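Local coordinates for uncharacterized protein (Xanthomonas campestris pv. campestris, PDB 3HIU), which is of unknown function but adopts a ferritin-like four-helix bundle of the DUF892 family, binds a sodium ion in the crystal and forms a two-chain assembly, at residues R58-E61 / S66-T69; D13-E18 / A54-C59; E33-L38 / D91-G96; T23-M28 / R40-H45. All blocks are in the same frame, centred on the assembly; numbering follows the deposited sequence.

Contact 1 of 4, residues R58-E61 / S66-T69; sequences RCLE and SIPT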
# COMPACT_ATOMS: atom_id res chain seq x y z
N ARG B 58 -23.08 -3.32 -9.16
CA ARG B 58 -24.05 -4.38 -9.33
C ARG B 58 -24.28 -5.11 -8.00
O ARG B 58 -25.39 -5.57 -7.71
CB ARG B 58 -23.57 -5.36 -10.40
CG ARG B 58 -23.52 -4.74 -11.78
CD ARG B 58 -23.78 -5.79 -12.86
NE ARG B 58 -23.13 -7.06 -12.54
CZ ARG B 58 -21.96 -7.47 -13.04
NH1 ARG B 58 -21.45 -8.64 -12.68
NH2 ARG B 58 -21.30 -6.70 -13.90
N CYS B 59 -23.22 -5.19 -7.19
CA CYS B 59 -23.31 -5.82 -5.88
C CYS B 59 -24.01 -4.93 -4.86
O CYS B 59 -24.65 -5.42 -3.92
CB CYS B 59 -21.91 -6.20 -5.38
SG CYS B 59 -21.15 -7.61 -6.22
N LEU B 60 -23.90 -3.62 -5.03
CA LEU B 60 -24.59 -2.68 -4.15
C LEU B 60 -26.07 -2.56 -4.54
O LEU B 60 -26.93 -2.39 -3.68
CB LEU B 60 -23.90 -1.31 -4.17
CG LEU B 60 -22.71 -1.10 -3.23
CD1 LEU B 60 -21.92 0.16 -3.59
CD2 LEU B 60 -23.16 -1.07 -1.76
N GLU B 61 -26.35 -2.67 -5.83
CA GLU B 61 -27.72 -2.66 -6.31
C GLU B 61 -28.45 -3.94 -5.90
O GLU B 61 -29.62 -3.89 -5.52
CB GLU B 61 -27.75 -2.45 -7.83
CG GLU B 61 -27.34 -1.04 -8.22
CD GLU B 61 -27.05 -0.87 -9.70
OE1 GLU B 61 -26.66 -1.85 -10.36
OE2 GLU B 61 -27.20 0.26 -10.20
N SER B 66 -26.81 1.57 -1.13
CA SER B 66 -26.70 2.66 -2.09
C SER B 66 -25.29 2.80 -2.66
O SER B 66 -24.33 2.18 -2.17
CB SER B 66 -27.20 3.98 -1.49
OG SER B 66 -26.60 4.27 -0.24
N ILE B 67 -25.17 3.63 -3.69
CA ILE B 67 -23.93 3.78 -4.43
C ILE B 67 -23.29 5.13 -4.13
O ILE B 67 -23.80 6.17 -4.55
CB ILE B 67 -24.18 3.65 -5.93
CG1 ILE B 67 -24.53 2.20 -6.29
CG2 ILE B 67 -22.95 4.08 -6.71
CD1 ILE B 67 -25.76 1.64 -5.60
N PRO B 68 -22.16 5.11 -3.40
CA PRO B 68 -21.41 6.27 -2.87
C PRO B 68 -21.38 7.54 -3.75
O PRO B 68 -21.37 7.47 -4.98
CB PRO B 68 -20.01 5.69 -2.67
CG PRO B 68 -20.26 4.24 -2.31
CD PRO B 68 -21.52 3.83 -3.05
N THR B 69 -21.34 8.70 -3.09
CA THR B 69 -21.37 9.99 -3.78
C THR B 69 -19.97 10.56 -4.00
O THR B 69 -19.20 10.74 -3.05
CB THR B 69 -22.21 11.02 -2.99
OG1 THR B 69 -21.34 11.96 -2.35
CG2 THR B 69 -23.06 10.31 -1.94

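Contact 2 of 4, residues D13-E18 / A54-C59; sequences DAYAME and AGVQRC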
# COMPACT_ATOMS: atom_id res chain seq x y z
N ASP B 13 -17.14 1.26 0.45
CA ASP B 13 -15.76 1.74 0.60
C ASP B 13 -15.00 1.47 -0.70
O ASP B 13 -14.40 2.36 -1.28
CB ASP B 13 -15.04 1.03 1.76
CG ASP B 13 -15.53 1.49 3.13
OD1 ASP B 13 -16.11 2.59 3.24
OD2 ASP B 13 -15.32 0.75 4.12
N ALA B 14 -15.06 0.22 -1.14
CA ALA B 14 -14.35 -0.23 -2.35
C ALA B 14 -14.80 0.52 -3.59
O ALA B 14 -13.98 0.91 -4.42
CB ALA B 14 -14.52 -1.73 -2.54
N TYR B 15 -16.11 0.69 -3.74
CA TYR B 15 -16.64 1.39 -4.90
C TYR B 15 -15.95 2.74 -5.02
O TYR B 15 -15.59 3.18 -6.11
CB TYR B 15 -18.15 1.59 -4.78
CG TYR B 15 -18.75 2.31 -5.97
CD1 TYR B 15 -19.19 1.60 -7.08
CD2 TYR B 15 -18.85 3.69 -5.99
CE1 TYR B 15 -19.73 2.25 -8.17
CE2 TYR B 15 -19.39 4.36 -7.08
CZ TYR B 15 -19.83 3.63 -8.17
OH TYR B 15 -20.37 4.27 -9.26
N ALA B 16 -15.75 3.38 -3.87
CA ALA B 16 -15.17 4.71 -3.81
C ALA B 16 -13.66 4.60 -3.96
O ALA B 16 -13.01 5.48 -4.52
CB ALA B 16 -15.52 5.36 -2.50
N MSE B 17 -13.11 3.52 -3.45
CA MSE B 17 -11.69 3.25 -3.60
C MSE B 17 -11.34 3.06 -5.08
O MSE B 17 -10.30 3.53 -5.55
CB MSE B 17 -11.35 2.01 -2.78
CG MSE B 17 -9.89 1.71 -2.64
SE MSE B 17 -9.70 -0.08 -1.88
CE MSE B 17 -10.88 0.14 -0.34
N GLU B 18 -12.21 2.38 -5.81
CA GLU B 18 -12.01 2.12 -7.23
C GLU B 18 -12.14 3.39 -8.05
O GLU B 18 -11.57 3.49 -9.14
CB GLU B 18 -13.03 1.10 -7.75
CG GLU B 18 -12.87 -0.28 -7.15
CD GLU B 18 -11.53 -0.89 -7.47
OE1 GLU B 18 -10.82 -0.36 -8.35
OE2 GLU B 18 -11.19 -1.91 -6.84
N ALA B 54 -18.03 -0.97 -11.36
CA ALA B 54 -19.29 -1.29 -12.02
C ALA B 54 -19.74 -2.68 -11.60
O ALA B 54 -20.93 -2.97 -11.56
CB ALA B 54 -19.13 -1.23 -13.52
N GLY B 55 -18.78 -3.53 -11.28
CA GLY B 55 -19.09 -4.84 -10.73
C GLY B 55 -19.49 -4.68 -9.28
O GLY B 55 -20.42 -5.32 -8.79
N VAL B 56 -18.77 -3.82 -8.57
CA VAL B 56 -19.09 -3.54 -7.20
C VAL B 56 -20.51 -2.97 -7.14
O VAL B 56 -21.30 -3.34 -6.26
CB VAL B 56 -18.09 -2.54 -6.59
CG1 VAL B 56 -18.49 -2.19 -5.18
CG2 VAL B 56 -16.70 -3.12 -6.59
N GLN B 57 -20.85 -2.09 -8.08
CA GLN B 57 -22.14 -1.40 -8.02
C GLN B 57 -23.29 -2.35 -8.26
O GLN B 57 -24.36 -2.20 -7.66
CB GLN B 57 -22.22 -0.26 -9.03
CG GLN B 57 -23.65 0.04 -9.44
CD GLN B 57 -23.83 1.43 -10.00
OE1 GLN B 57 -22.86 2.17 -10.16
NE2 GLN B 57 -25.07 1.80 -10.29
N ARG B 58 -23.08 -3.32 -9.16
CA ARG B 58 -24.05 -4.38 -9.33
C ARG B 58 -24.28 -5.11 -8.00
O ARG B 58 -25.39 -5.57 -7.71
CB ARG B 58 -23.57 -5.36 -10.40
CG ARG B 58 -23.52 -4.74 -11.78
CD ARG B 58 -23.78 -5.79 -12.86
NE ARG B 58 -23.13 -7.06 -12.54
CZ ARG B 58 -21.96 -7.47 -13.04
NH1 ARG B 58 -21.45 -8.64 -12.68
NH2 ARG B 58 -21.30 -6.70 -13.90
N CYS B 59 -23.22 -5.19 -7.19
CA CYS B 59 -23.31 -5.82 -5.88
C CYS B 59 -24.01 -4.93 -4.86
O CYS B 59 -24.65 -5.42 -3.92
CB CYS B 59 -21.91 -6.20 -5.38
SG CYS B 59 -21.15 -7.61 -6.22

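Contact 3 of 4, residues E33-L38 / D91-G96; sequences EHYPEL and DEVTKG. With EDO (1,2-ethanediol), chain K; EDO (1,2-ethanediol), chain P.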
# COMPACT_ATOMS: atom_id res chain seq x y z
N GLU B 33 6.60 9.61 -19.94
CA GLU B 33 7.21 9.95 -21.21
C GLU B 33 8.18 8.88 -21.63
O GLU B 33 8.47 8.74 -22.81
CB GLU B 33 8.00 11.25 -21.08
CG GLU B 33 7.33 12.32 -20.24
CD GLU B 33 8.24 13.51 -19.98
OE1 GLU B 33 9.28 13.34 -19.30
OE2 GLU B 33 7.91 14.62 -20.45
N HIS B 34 8.69 8.12 -20.66
CA HIS B 34 9.85 7.28 -20.92
C HIS B 34 9.67 5.75 -20.69
O HIS B 34 10.64 5.00 -20.78
CB HIS B 34 11.07 7.80 -20.13
CG HIS B 34 11.45 9.22 -20.45
ND1 HIS B 34 11.78 10.15 -19.48
CD2 HIS B 34 11.57 9.88 -21.64
CE1 HIS B 34 12.08 11.30 -20.05
NE2 HIS B 34 11.96 11.17 -21.35
N TYR B 35 8.45 5.30 -20.42
CA TYR B 35 8.21 3.87 -20.16
C TYR B 35 6.94 3.40 -20.83
O TYR B 35 5.92 3.22 -20.17
CB TYR B 35 8.12 3.60 -18.67
CG TYR B 35 9.17 4.33 -17.89
CD1 TYR B 35 10.40 3.74 -17.64
CD2 TYR B 35 8.95 5.61 -17.42
CE1 TYR B 35 11.38 4.42 -16.94
CE2 TYR B 35 9.92 6.29 -16.72
CZ TYR B 35 11.13 5.69 -16.48
OH TYR B 35 12.10 6.37 -15.78
N PRO B 36 7.00 3.17 -22.14
CA PRO B 36 5.83 2.76 -22.91
C PRO B 36 5.14 1.55 -22.29
O PRO B 36 3.91 1.44 -22.35
CB PRO B 36 6.43 2.39 -24.28
CG PRO B 36 7.69 3.17 -24.37
CD PRO B 36 8.23 3.23 -22.96
N GLU B 37 5.91 0.64 -21.69
CA GLU B 37 5.32 -0.54 -21.08
C GLU B 37 4.51 -0.09 -19.88
O GLU B 37 3.31 -0.36 -19.80
CB GLU B 37 6.42 -1.51 -20.64
CG GLU B 37 6.20 -2.94 -21.10
CD GLU B 37 6.46 -3.11 -22.58
OE1 GLU B 37 7.53 -3.66 -22.94
OE2 GLU B 37 5.61 -2.69 -23.39
N LEU B 38 5.16 0.62 -18.97
CA LEU B 38 4.51 1.15 -17.78
C LEU B 38 3.19 1.77 -18.19
O LEU B 38 2.12 1.27 -17.84
CB LEU B 38 5.38 2.23 -17.15
CG LEU B 38 5.55 2.30 -15.65
CD1 LEU B 38 6.03 3.70 -15.31
CD2 LEU B 38 4.27 1.95 -14.89
N ASP B 91 10.82 13.55 -9.69
CA ASP B 91 10.84 12.24 -9.05
C ASP B 91 9.52 11.52 -9.29
O ASP B 91 9.39 10.33 -8.98
CB ASP B 91 11.00 12.45 -7.54
CG ASP B 91 12.03 11.53 -6.93
OD1 ASP B 91 12.71 10.79 -7.67
OD2 ASP B 91 12.15 11.56 -5.68
N GLU B 92 8.54 12.24 -9.83
CA GLU B 92 7.14 11.83 -9.71
C GLU B 92 6.82 10.43 -10.27
O GLU B 92 5.85 9.81 -9.85
CB GLU B 92 6.19 12.88 -10.31
CG GLU B 92 5.85 12.67 -11.78
CD GLU B 92 6.65 13.56 -12.70
OE1 GLU B 92 7.25 14.54 -12.20
OE2 GLU B 92 6.69 13.29 -13.92
N VAL B 93 7.66 9.94 -11.18
CA VAL B 93 7.42 8.64 -11.82
C VAL B 93 7.93 7.44 -11.00
O VAL B 93 7.25 6.41 -10.93
CB VAL B 93 8.01 8.57 -13.24
CG1 VAL B 93 9.50 8.22 -13.20
CG2 VAL B 93 7.25 7.56 -14.09
N THR B 94 9.11 7.56 -10.39
CA THR B 94 9.63 6.52 -9.51
C THR B 94 8.70 6.35 -8.32
O THR B 94 8.39 5.24 -7.88
CB THR B 94 11.07 6.84 -9.00
OG1 THR B 94 11.42 5.94 -7.94
CG2 THR B 94 11.15 8.24 -8.44
N LYS B 95 8.23 7.48 -7.80
CA LYS B 95 7.42 7.47 -6.61
C LYS B 95 5.96 7.20 -6.93
O LYS B 95 5.18 6.89 -6.05
CB LYS B 95 7.57 8.80 -5.86
CG LYS B 95 9.01 9.06 -5.39
CD LYS B 95 9.63 7.80 -4.79
CE LYS B 95 10.91 8.11 -4.02
NZ LYS B 95 11.50 6.88 -3.41
N GLY B 96 5.60 7.31 -8.21
CA GLY B 96 4.26 6.96 -8.64
C GLY B 96 4.13 5.46 -8.72
O GLY B 96 3.11 4.88 -8.37
C1 EDO K . 8.76 0.20 -17.99
O1 EDO K . 7.54 -0.47 -17.71
C2 EDO K . 8.98 0.18 -19.50
O2 EDO K . 7.94 0.91 -20.14
C1 EDO P . 10.02 10.18 -16.43
O1 EDO P . 10.84 9.50 -15.48
C2 EDO P . 8.61 9.59 -16.45
O2 EDO P . 8.16 9.58 -17.80
O HOH W 1 8.53 12.99 -16.62

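Contact 4 of 4, residues T23-M28 / R40-H45; sequences TMMAAM and RRIEQH. With EDO (1,2-ethanediol), chain N.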
# COMPACT_ATOMS: atom_id res chain seq x y z
N THR B 23 -8.96 7.46 -11.00
CA THR B 23 -8.45 8.81 -11.24
C THR B 23 -6.94 8.93 -10.98
O THR B 23 -6.25 9.67 -11.69
CB THR B 23 -9.22 9.85 -10.42
OG1 THR B 23 -10.53 10.00 -10.96
CG2 THR B 23 -8.50 11.20 -10.46
N MSE B 24 -6.44 8.19 -10.00
CA MSE B 24 -5.01 8.18 -9.68
C MSE B 24 -4.19 7.52 -10.80
O MSE B 24 -3.04 7.89 -11.05
CB MSE B 24 -4.76 7.46 -8.35
CG MSE B 24 -3.33 7.60 -7.82
SE MSE B 24 -3.02 6.50 -6.23
CE MSE B 24 -4.80 6.70 -5.42
N MSE B 25 -4.79 6.54 -11.46
CA MSE B 25 -4.15 5.89 -12.59
C MSE B 25 -4.29 6.71 -13.85
O MSE B 25 -3.32 6.92 -14.57
CB MSE B 25 -4.77 4.52 -12.82
CG MSE B 25 -4.70 3.63 -11.61
SE MSE B 25 -5.03 1.80 -12.11
CE MSE B 25 -6.87 2.01 -12.68
N ALA B 26 -5.52 7.16 -14.13
CA ALA B 26 -5.80 8.01 -15.29
C ALA B 26 -4.97 9.29 -15.24
O ALA B 26 -4.95 10.07 -16.20
CB ALA B 26 -7.28 8.33 -15.37
N ALA B 27 -4.29 9.51 -14.12
CA ALA B 27 -3.43 10.67 -13.96
C ALA B 27 -1.94 10.31 -13.88
O ALA B 27 -1.09 11.16 -14.13
CB ALA B 27 -3.84 11.48 -12.74
N MSE B 28 -1.63 9.07 -13.52
CA MSE B 28 -0.23 8.64 -13.52
C MSE B 28 0.15 8.33 -14.96
O MSE B 28 1.30 8.50 -15.37
CB MSE B 28 -0.02 7.41 -12.65
CG MSE B 28 1.36 7.35 -11.99
SE MSE B 28 1.56 8.44 -10.36
CE MSE B 28 1.87 10.21 -11.13
N ARG B 40 1.51 1.88 -20.95
CA ARG B 40 0.64 0.92 -21.60
C ARG B 40 -0.14 0.13 -20.54
O ARG B 40 -1.34 -0.14 -20.70
CB ARG B 40 1.46 -0.03 -22.48
CG ARG B 40 0.66 -0.81 -23.51
CD ARG B 40 1.13 -2.27 -23.65
NE ARG B 40 2.47 -2.42 -24.22
CZ ARG B 40 2.90 -3.53 -24.81
NH1 ARG B 40 2.09 -4.58 -24.93
NH2 ARG B 40 4.13 -3.59 -25.30
N ARG B 41 0.54 -0.25 -19.46
CA ARG B 41 -0.07 -1.08 -18.43
C ARG B 41 -1.16 -0.32 -17.66
O ARG B 41 -2.28 -0.79 -17.50
CB ARG B 41 0.99 -1.63 -17.47
CG ARG B 41 0.61 -3.00 -16.88
CD ARG B 41 -0.86 -3.31 -17.16
NE ARG B 41 -1.43 -4.34 -16.29
CZ ARG B 41 -2.73 -4.48 -16.06
NH1 ARG B 41 -3.60 -3.66 -16.63
NH2 ARG B 41 -3.16 -5.45 -15.27
N ILE B 42 -0.81 0.85 -17.17
CA ILE B 42 -1.74 1.63 -16.39
C ILE B 42 -3.02 1.92 -17.17
O ILE B 42 -4.13 1.84 -16.62
CB ILE B 42 -1.08 2.92 -15.92
CG1 ILE B 42 0.16 2.58 -15.09
CG2 ILE B 42 -2.05 3.75 -15.11
CD1 ILE B 42 -0.18 1.95 -13.76
N GLU B 43 -2.88 2.24 -18.46
CA GLU B 43 -4.04 2.50 -19.33
C GLU B 43 -5.02 1.33 -19.33
O GLU B 43 -6.23 1.51 -19.18
CB GLU B 43 -3.58 2.82 -20.77
CG GLU B 43 -3.18 4.28 -21.00
CD GLU B 43 -2.29 4.51 -22.25
OE1 GLU B 43 -2.18 3.63 -23.13
OE2 GLU B 43 -1.70 5.61 -22.33
N GLN B 44 -4.48 0.12 -19.48
CA GLN B 44 -5.26 -1.11 -19.44
C GLN B 44 -5.95 -1.29 -18.10
O GLN B 44 -7.04 -1.87 -18.03
CB GLN B 44 -4.35 -2.30 -19.71
CG GLN B 44 -5.01 -3.66 -19.51
CD GLN B 44 -4.02 -4.80 -19.69
OE1 GLN B 44 -2.87 -4.58 -20.07
NE2 GLN B 44 -4.47 -6.02 -19.41
N HIS B 45 -5.32 -0.82 -17.02
CA HIS B 45 -5.91 -0.96 -15.70
C HIS B 45 -6.93 0.13 -15.37
O HIS B 45 -7.80 -0.06 -14.52
CB HIS B 45 -4.85 -1.07 -14.60
CG HIS B 45 -5.35 -1.69 -13.33
ND1 HIS B 45 -6.25 -2.73 -13.31
CD2 HIS B 45 -5.05 -1.44 -12.03
CE1 HIS B 45 -6.50 -3.08 -12.07
NE2 HIS B 45 -5.78 -2.32 -11.27
C1 EDO N . 0.04 6.09 -24.76
O1 EDO N . -0.59 4.86 -25.13
C2 EDO N . 0.86 6.65 -25.91
O2 EDO N . 2.03 7.23 -25.34

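Contact 1 of 4, residues R58-E61 / S66-T69
L60, on the last turn of helix 36-62, points its side chain at the segment 66-69, where the chain has turned back after the helix. Its CB lies 3.8 Å from CD1 of I67 and somewhat farther from the carbonyl oxygen of S66. One atom out, CG of L60 is 3.8 Å from that same oxygen of S66, and at the fork both methyls straddle it: CD1 and CD2 of L60 are each 3.5 Å from O of S66. CD1 also goes on to P68, where it reaches the CD corner of the proline ring at 3.7 Å. The torsion behind this course keeps CG beside the backbone N and opposite the carbonyl carbon (chi1 -85°).

In the ferritin-like bundle of this DUF892 protein, the segment 66-69 belongs to the connection that leaves helix 36-62 and eventually leads to helix 94-120. Here it runs as an extended strip without regular secondary structure, laid against both helix 36-62 and helix 2-28. The carbonyl oxygen of S66, flanked by leucine methyls, accepts a hydrogen bond from NE2 of Q12 on helix 2-28.

I67 supplies the second apolar patch. Its CD1 rests against L60 CB and also approaches CG of E61 at 4.1 Å, the isoleucine and glutamate chains crossing obliquely. E61 therefore contributes a methylene to the contact, whereas its carboxylate takes a hydrogen bond through OE2 from NE2 of Q57, one turn earlier on the same helix.

Contact 2 of 4, residues D13-E18 / A54-C59
Helices 2-28 and 36-62 form the first helical hairpin of the ferritin-like four-helix bundle, and Y15 and V56 meet where the two pack. Their CA atoms, 6.0 Å apart, are the nearest across the segments 13-18 and 54-59. CB of Y15 lies 3.8 Å from CG1 of V56, which also sits at the edge of the tyrosine ring, near its plane. The valine is buried and touches I133 of helix 124-159 as well, so it joins three helices of the bundle.

The phenol reaches across helix 36-62, its CG opposite the backbone N (chi1 -180°). There it runs beside Q57, the two side chains pointing the same way with ring and amide planes 63° apart. CB of Q57 approaches the ring obliquely, 3.6 Å from CE1 of Y15, while the amide NE2 of Q57 is taken up by E61. I67 and P68 of the following loop also pack on Y15, so the ring is contacted both by Q57 of helix 36-62 and by that loop. At the far end of both side chains, OH of Y15 stands 3.4 Å from OE1 of Q57.

Contact 3 of 4, residues E33-L38 / D91-G96
Apolar contact between Y35 and V93 joins the segments 33-38 and 91-96, with L38 also touching the valine. CG2 of V93 lies 4.0 Å from CE2 of Y35, approaching the ring obliquely, and 4.2 Å from CD1 of L38. The valine and tyrosine side chains come from opposite directions. This one methyl serves both partners because it stands opposite the valine backbone N, with chi1 at 84° turning CG1 to a different side.

Polar links are indirect. A water donates hydrogen bonds to OE1 of E33, at 2.8 Å, and to OE2 of E92, at 3.3 Å. It thereby bridges two carboxylates whose like charges would otherwise be expected to disfavour their approach. E92 has a direct ionic partner too, since its OE1 forms a salt bridge with R31.

Two molecules of 1,2-ethanediol, probably from the crystallisation liquor, complete the surroundings. The backbone N of E33 donates a nearly straight bond to O2 of the chain P diol (2.6 Å, 177°). A longer, more bent bond reaches the same diol oxygen from the backbone N of H34. C2 of this diol lies at the edge of the Y35 ring and 3.4 Å from CB of V93, so the molecule touches both segments. The second molecule, of chain K, lies by the start of helix 36-62, but its placement is doubtful.

Y35 occupies the N-cap position of helix 36-62, and the segment 91-96 leads into helix 94-120. I151 of helix 124-159 touches both Y35 and L38, while D91 forms a salt bridge with K9 of the second subunit.

Contact 4 of 4, residues T23-M28 / R40-H45
The backbones of segments 23-28 and 40-45, both helical, come nearest at M25 and I42, whose CA atoms are 6.2 Å apart. M25, present as selenomethionine, carries the contact from its CB to its tip. CB meets CG2 of I42 at 3.6 Å, and the same isoleucine methyl lies 3.5 Å from the carbonyl oxygen of M25. That methyl points across to helix 2-28 because it is the branch opposite the backbone N of I42.

Beyond CB the selenomethionine passes to H45, one turn further along helix 36-62, and the two side chains cross at a slant. The selenium lies 4.1 Å from the centroid of the imidazole, 59° off its normal, in an oblique chalcogen-aromatic contact of the Met-aromatic kind. Its closest ring atom is CD2 of H45, at 3.2 Å. The bend at chi3 (-65°) then takes CE to the backbone of H45, where it lies 2.9 Å from the carbonyl oxygen.

Both imidazole nitrogens are engaged elsewhere: ND1 is hydrogen-bonded to OE2 of E48 and NE2 to OE1 of E137 on helix 124-159. The side chain of H45 is about 3 Å from the bound sodium ion, whose site in this crystal includes T49 and Q52. The selenium of M25 thus lies obliquely against the CD2 corner of a ring beside the sodium site, and the bonds from its two nitrogens to glutamates fix the rotation of that ring.

How the contacts relate
From the N terminus, helix 2-28 supplies first 13-18 and then 23-28. Contact 4 closes the shorter loop, through the turn into helix 36-62, and is nested inside the longer one closed by contact 2; together they tie the first two helices at two levels, centres about 18 Å apart. Contact 1 follows contact 4 in series, folding the connection after helix 36-62 back on that helix, and meets contact 2 where I67 packs on Y15. Contact 3 encloses contact 1 along the chain but crosses contacts 2 and 4. It brings in helix 94-120 at the opposite end, touching contact 4 where G96 packs on M28.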